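Local coordinates for cyclic nucleotide-binding protein (Brucella abortus biovar 1, PDB 5D1I) that is of unknown function but has the beta-barrel fold of a cyclic nucleotide-binding domain, and may be related to DNA-binding transcription factors, at the interface of chains A and B. Numbering follows the deposited sequence. Chains: chain A/B, Cyclic nucleotide-binding protein.

Contact 1: the interface of chains A and B. Residues chain A 22, 25; chain B 51, 70, 89-91.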
# COMPACT_ATOMS: atom_id res chain seq x y z
N GLY A 22 -2.97 -0.91 0.14
CA GLY A 22 -3.79 -0.91 1.34
C GLY A 22 -5.19 -0.35 1.15
O GLY A 22 -6.17 -0.92 1.64
N GLU A 25 -7.45 -2.75 -0.74
CA GLU A 25 -7.45 -4.09 -0.14
C GLU A 25 -8.75 -4.87 -0.29
O GLU A 25 -8.73 -6.04 -0.68
CB GLU A 25 -7.12 -4.00 1.36
CG GLU A 25 -7.32 -5.32 2.11
CD GLU A 25 -7.53 -5.14 3.61
OE1 GLU A 25 -7.59 -3.98 4.09
OE2 GLU A 25 -7.65 -6.17 4.31
N PHE B 51 -8.86 -12.53 10.68
CA PHE B 51 -9.92 -11.71 11.24
C PHE B 51 -11.24 -11.97 10.52
O PHE B 51 -11.28 -12.70 9.52
CB PHE B 51 -9.57 -10.22 11.16
CG PHE B 51 -9.13 -9.76 9.80
CD1 PHE B 51 -10.05 -9.51 8.80
CD2 PHE B 51 -7.79 -9.54 9.53
CE1 PHE B 51 -9.65 -9.08 7.55
CE2 PHE B 51 -7.37 -9.10 8.29
CZ PHE B 51 -8.31 -8.87 7.30
N LEU B 70 -9.40 -13.53 0.98
CA LEU B 70 -10.36 -12.56 1.51
C LEU B 70 -11.75 -13.04 1.14
O LEU B 70 -11.98 -13.49 0.01
CB LEU B 70 -10.12 -11.16 0.94
CG LEU B 70 -8.90 -10.33 1.39
CD1 LEU B 70 -7.61 -11.05 1.10
CD2 LEU B 70 -8.90 -8.99 0.68
N ILE B 89 -0.96 -5.40 1.67
CA ILE B 89 -1.18 -4.82 2.99
C ILE B 89 -2.66 -4.93 3.40
O ILE B 89 -3.54 -4.41 2.72
CB ILE B 89 -0.75 -3.35 3.03
CG1 ILE B 89 0.66 -3.21 2.45
CG2 ILE B 89 -0.81 -2.81 4.45
CD1 ILE B 89 0.75 -2.34 1.20
N LEU B 90 -2.92 -5.63 4.51
CA LEU B 90 -4.29 -5.78 4.99
C LEU B 90 -4.56 -4.89 6.21
O LEU B 90 -3.78 -4.89 7.16
CB LEU B 90 -4.59 -7.24 5.35
CG LEU B 90 -4.28 -8.31 4.29
CD1 LEU B 90 -4.77 -9.68 4.73
CD2 LEU B 90 -4.89 -7.93 2.96
N GLY B 91 -5.65 -4.13 6.17
CA GLY B 91 -6.04 -3.30 7.30
C GLY B 91 -5.16 -2.08 7.53
O GLY B 91 -4.90 -1.71 8.67
O HOH W 1 -5.40 -2.45 3.73
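A:Glu25 reaches over to B:Leu90 and B:Gly91, where strand 89-90 runs into the Gly-Glu motif that opens the phosphate-binding cassette of cyclic nucleotide-binding domains. Its CB comes near the backbone carbonyl O of B:Ile89, at 3.8 Å. CG stands anti to the backbone N (chi1 170°), pointing the extended chain toward chain B, and packs 3.7 Å from methyl CD2 of B:Leu90. The two side chains cross at about a right angle, and the leucine gives the aliphatic part of the glutamate an apolar wall. CD, the carboxylate carbon, sits 3.6 Å from CA of B:Leu90. At the tip, OE1 accepts a hydrogen bond of 2.9 Å from the backbone N of B:Gly91. The bond is nearly straight at the hydrogen (166°), but the N-H arrives from above the carboxylate plane, 51° out of it. B:Gly91 has a positive phi, which glycine adopts easily, and it brings no side chain to obstruct the approaching carboxylate. OE1 is gripped a second time by a water 2.7 Å away, which also bridges to the carbonyl oxygens of A:Gly22 and B:Ile89. A:Gly22, lacking a side chain, lets its CA lie 3.8 Å from B:Ile89 O. OE2 lies 3.4 Å from CB of B:Leu90 and near the backbone N of B:Gly91, with ring atom CZ of B:Phe51 a little farther off. B:Leu70 turns methyl CD2 toward the backbone O of A:Glu25, a snug 3.2 Å contact.

Contact 2: the interface of chains A and B. Residues chain A 19, 24-25, 27-29, 32; chain B 70, 81-82, 84.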
# COMPACT_ATOMS: atom_id res chain seq x y z
N GLY A 19 -4.04 -4.59 -6.34
CA GLY A 19 -4.63 -5.38 -5.28
C GLY A 19 -3.78 -5.49 -4.03
O GLY A 19 -4.26 -5.96 -3.00
N PHE A 24 -6.93 -0.27 -1.50
CA PHE A 24 -7.72 -1.06 -2.45
C PHE A 24 -7.89 -2.49 -1.97
O PHE A 24 -8.41 -3.34 -2.70
CB PHE A 24 -7.08 -1.05 -3.84
CG PHE A 24 -6.70 0.32 -4.33
CD1 PHE A 24 -7.46 1.42 -4.01
CD2 PHE A 24 -5.57 0.50 -5.11
CE1 PHE A 24 -7.11 2.69 -4.45
CE2 PHE A 24 -5.21 1.76 -5.56
CZ PHE A 24 -5.98 2.85 -5.23
N GLU A 25 -7.45 -2.75 -0.74
CA GLU A 25 -7.45 -4.09 -0.14
C GLU A 25 -8.75 -4.87 -0.29
O GLU A 25 -8.73 -6.04 -0.68
CB GLU A 25 -7.12 -4.00 1.36
CG GLU A 25 -7.32 -5.32 2.11
CD GLU A 25 -7.53 -5.14 3.61
OE1 GLU A 25 -7.59 -3.98 4.09
OE2 GLU A 25 -7.65 -6.17 4.31
N PHE A 27 -11.26 -4.42 -2.31
CA PHE A 27 -11.90 -4.34 -3.62
C PHE A 27 -12.13 -5.73 -4.22
O PHE A 27 -11.28 -6.61 -4.13
CB PHE A 27 -11.06 -3.51 -4.60
CG PHE A 27 -11.20 -2.02 -4.42
CD1 PHE A 27 -11.62 -1.47 -3.22
CD2 PHE A 27 -10.89 -1.16 -5.47
CE1 PHE A 27 -11.74 -0.10 -3.07
CE2 PHE A 27 -11.01 0.21 -5.33
CZ PHE A 27 -11.43 0.74 -4.13
N THR A 28 -13.28 -5.91 -4.85
CA THR A 28 -13.55 -7.13 -5.61
C THR A 28 -12.68 -7.13 -6.86
O THR A 28 -12.18 -6.08 -7.27
CB THR A 28 -15.02 -7.22 -6.02
OG1 THR A 28 -15.30 -6.22 -7.01
CG2 THR A 28 -15.92 -7.01 -4.81
N PRO A 29 -12.48 -8.31 -7.48
CA PRO A 29 -11.75 -8.33 -8.75
C PRO A 29 -12.38 -7.42 -9.81
O PRO A 29 -11.67 -6.83 -10.62
CB PRO A 29 -11.83 -9.80 -9.18
CG PRO A 29 -11.97 -10.54 -7.90
CD PRO A 29 -12.81 -9.67 -7.01
N LEU A 32 -11.27 -3.83 -8.95
CA LEU A 32 -9.86 -3.65 -9.30
C LEU A 32 -9.71 -3.46 -10.81
O LEU A 32 -8.87 -2.68 -11.26
CB LEU A 32 -9.03 -4.85 -8.83
CG LEU A 32 -8.83 -4.98 -7.32
CD1 LEU A 32 -8.10 -6.27 -7.00
CD2 LEU A 32 -8.08 -3.78 -6.77
N LEU B 70 -9.40 -13.53 0.98
CA LEU B 70 -10.36 -12.56 1.51
C LEU B 70 -11.75 -13.04 1.14
O LEU B 70 -11.98 -13.49 0.01
CB LEU B 70 -10.12 -11.16 0.94
CG LEU B 70 -8.90 -10.33 1.39
CD1 LEU B 70 -7.61 -11.05 1.10
CD2 LEU B 70 -8.90 -8.99 0.68
N ILE B 81 -13.86 -13.52 -2.07
CA ILE B 81 -13.61 -12.32 -2.85
C ILE B 81 -12.46 -12.56 -3.80
O ILE B 81 -12.65 -12.62 -5.02
CB ILE B 81 -13.29 -11.12 -1.96
CG1 ILE B 81 -14.39 -10.91 -0.92
CG2 ILE B 81 -13.08 -9.87 -2.80
CD1 ILE B 81 -14.08 -9.83 0.06
N ARG B 82 -11.26 -12.71 -3.24
CA ARG B 82 -10.05 -12.93 -4.01
C ARG B 82 -8.89 -13.32 -3.10
O ARG B 82 -8.91 -13.00 -1.91
CB ARG B 82 -9.68 -11.67 -4.81
CG ARG B 82 -9.15 -10.55 -3.95
CD ARG B 82 -9.12 -9.23 -4.69
NE ARG B 82 -8.63 -8.16 -3.84
CZ ARG B 82 -7.35 -7.82 -3.74
NH1 ARG B 82 -6.43 -8.45 -4.47
NH2 ARG B 82 -6.98 -6.83 -2.94
N VAL B 84 -4.85 -12.96 -1.98
CA VAL B 84 -3.79 -11.97 -2.04
C VAL B 84 -2.46 -12.60 -1.66
O VAL B 84 -2.42 -13.58 -0.91
CB VAL B 84 -4.06 -10.76 -1.14
CG1 VAL B 84 -5.28 -10.00 -1.62
CG2 VAL B 84 -4.21 -11.20 0.31
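B:Ile81 leaves the extended conformation within strand 79-84 (psi -68°) and turns its carbonyl O toward A:Pro29, after which B:Arg82 returns to an extended backbone. The side chain of B:Arg82 starts with CG between the backbone N and the carbonyl carbon (chi1 72°), then runs straight from CG to NE into chain A. Its NH2 gives two hydrogen bonds to backbone carbonyls. The one to A:Gly19 O, 2.9 Å, is nearly straight, lies in the guanidinium plane and meets a carbonyl lone pair. The other, to A:Glu25 O at 3.0 Å, comes from above that carbonyl's plane. NE adds a weak, bent bond of 3.1 Å to A:Phe27 O. Arginine suits this place because one flat, N-H-rich group can serve carbonyls from separate points along the partner's loop, probably balancing its charge with their dipoles. The guanidinium is sandwiched: methyl CD1 of A:Leu32 lies 3.5 Å above the plane of one face, toward the rim, while B:Val84 CG1, from its own chain, lies over the rim of the other. Nearer the strand, the A:Pro29 ring crosses the arginine stem, its CG 4.0 Å from B:Arg82 CB, and its CD rests 3.6 Å from B:Ile81 O. As first residue of helix 29-38, proline loses nothing by lacking an N-H. B:Ile81 sets CG2 against CA of A:Thr28. In the fold, B:Arg82 projects from barrel strand 79-84 into the loop joining helices 11-18 and 29-38 of chain A, and against the start of the latter.

Contact 1 and contact 2 are neighbouring parts of one two-fold interface, the centres of their C-alpha atoms about 9 Å apart. They share A:Glu25, whose carboxylate serves contact 1 and whose carbonyl serves contact 2, and B:Leu70 of strand 68-72, whose methyl meets that carbonyl. Together they hold the segment after helix 11-18 and the start of helix 29-38 of one chain against strands 79-84 and 89-90 of the other, and symmetry repeats both. Such reciprocal docking is consistent with a dimer, though the structure alone does not show that it forms in solution. Contact 1 might also affect access to the nearby cassette.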